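Local coordinates for organic hydroperoxide resistance protein (Elizabethkingia anophelis NUHP1, PDB 6D9N) that probably reduces organic hydroperoxides to the corresponding alcohols, consistent with a cysteine-based peroxidase of the OsmC/Ohr family, at residues B[68-73]-B[84-89]. Sequence-based numbering, arbitrary orientation. Where two conformers were deposited one is given.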
# COMPACT_ATOMS: atom_id res chain seq x y z
N SER B 68 -7.40 11.53 -1.73
CA SER B 68 -7.89 11.64 -3.10
C SER B 68 -9.39 11.32 -3.17
O SER B 68 -10.17 12.06 -3.79
CB SER B 68 -7.10 10.68 -3.99
OG SER B 68 -7.59 10.76 -5.31
N ALA B 69 -9.81 10.25 -2.50
CA ALA B 69 -11.22 9.87 -2.49
C ALA B 69 -12.06 10.95 -1.81
O ALA B 69 -13.13 11.31 -2.30
CB ALA B 69 -11.38 8.54 -1.75
N LEU B 70 -11.56 11.51 -0.70
CA LEU B 70 -12.26 12.57 0.01
C LEU B 70 -12.46 13.79 -0.90
O LEU B 70 -13.54 14.39 -0.91
CB LEU B 70 -11.44 12.89 1.25
CG LEU B 70 -12.01 14.01 2.13
CD1 LEU B 70 -13.41 13.66 2.62
CD2 LEU B 70 -11.06 14.21 3.29
N ASN B 71 -11.43 14.16 -1.65
CA ASN B 71 -11.56 15.31 -2.55
C ASN B 71 -12.51 15.01 -3.69
O ASN B 71 -13.26 15.91 -4.11
CB ASN B 71 -10.19 15.81 -2.97
CG ASN B 71 -9.58 16.67 -1.90
OD1 ASN B 71 -9.70 17.89 -1.95
ND2 ASN B 71 -9.06 16.06 -0.86
N LEU B 72 -12.55 13.78 -4.19
CA LEU B 72 -13.53 13.45 -5.22
C LEU B 72 -14.95 13.60 -4.68
O LEU B 72 -15.85 14.13 -5.35
CB LEU B 72 -13.27 12.04 -5.73
CG LEU B 72 -14.18 11.60 -6.86
CD1 LEU B 72 -14.16 12.58 -8.08
CD2 LEU B 72 -13.77 10.18 -7.27
N VAL B 73 -15.18 13.11 -3.46
CA VAL B 73 -16.50 13.21 -2.83
C VAL B 73 -16.88 14.68 -2.63
O VAL B 73 -18.01 15.09 -2.90
CB VAL B 73 -16.49 12.41 -1.51
CG1 VAL B 73 -17.73 12.72 -0.65
CG2 VAL B 73 -16.39 10.93 -1.79
N THR B 84 -7.92 19.82 2.50
CA THR B 84 -7.99 18.71 3.45
C THR B 84 -6.60 18.14 3.74
O THR B 84 -5.64 18.32 2.97
CB THR B 84 -8.88 17.59 2.90
OG1 THR B 84 -8.33 17.10 1.67
CG2 THR B 84 -10.29 18.08 2.64
N THR B 85 -6.51 17.46 4.88
CA THR B 85 -5.32 16.71 5.28
C THR B 85 -5.75 15.33 5.75
O THR B 85 -6.76 15.20 6.46
CB THR B 85 -4.64 17.45 6.45
OG1 THR B 85 -4.39 18.81 6.05
CG2 THR B 85 -3.33 16.78 6.91
N VAL B 86 -4.98 14.30 5.41
CA VAL B 86 -5.25 12.97 5.96
C VAL B 86 -3.94 12.42 6.50
O VAL B 86 -2.90 12.45 5.81
CB VAL B 86 -5.79 12.01 4.89
CG1 VAL B 86 -5.92 10.58 5.44
CG2 VAL B 86 -7.13 12.52 4.33
N THR B 87 -3.99 11.88 7.72
CA THR B 87 -2.87 11.12 8.27
C THR B 87 -3.24 9.65 8.39
O THR B 87 -4.39 9.30 8.70
CB THR B 87 -2.48 11.66 9.65
OG1 THR B 87 -3.56 11.49 10.58
CG2 THR B 87 -2.02 13.11 9.54
N ALA B 88 -2.26 8.79 8.11
CA ALA B 88 -2.39 7.34 8.31
C ALA B 88 -1.22 6.88 9.15
O ALA B 88 -0.07 7.17 8.79
CB ALA B 88 -2.39 6.58 6.99
N LYS B 89 -1.51 6.22 10.26
CA LYS B 89 -0.50 5.61 11.11
C LYS B 89 -0.66 4.09 11.02
O LYS B 89 -1.72 3.55 11.33
CB LYS B 89 -0.73 6.08 12.55
O HOH W 1 -8.04 19.45 -0.45
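N71 on helix 54-77 and T84, just ahead of strand 85-94, meet through their side chains. The amide ND2 of N71 donates to OG1 of T84 over 2.8 Å, with an N-H...O angle of 162°, and the hydroxyl lies close to the amide plane, 11° out of it. The two side chains run past one another in opposite directions. CG of N71 lies anti to its carbonyl carbon and beside the backbone N (chi1 -81°), which brings the amide end nearer to T84 than the direction of the CB bond suggests. The other end of the same amide is used as well: a water donates to OD1 of N71 at 2.7 Å and accepts from the backbone N of T84, with 3.0 Å between that N and the water oxygen. ND2 directly and OD1 through the water are thus both linked to T84, which, with the further bond from ND2 to the carbonyl O of D67, should restrain the rotation of the amide. D67, one turn earlier on the helix, completes the polar cluster, since its OD1 is hydrogen-bonded to OG1 of T84.

Beside this polar edge, L70 reaches from the helix with CG anti to the backbone N, and its CD2 methyl does the touching. It comes within 4.0 Å of CG2 of T84, the two side chains meeting at a slant, and lies 4.4 Å from CG2 of V86. A108 on strand 100-109 and L121 on helix 115-128 also pack on L70, extending the apolar layer. From V86 onward, the strand pairs antiparallel with a strand of the second subunit. This contact joins the later part of helix 54-77 to the beginning of strand 85-94, and such a long helix laid on a sheet that continues across the dimer interface is characteristic of the OsmC/Ohr fold.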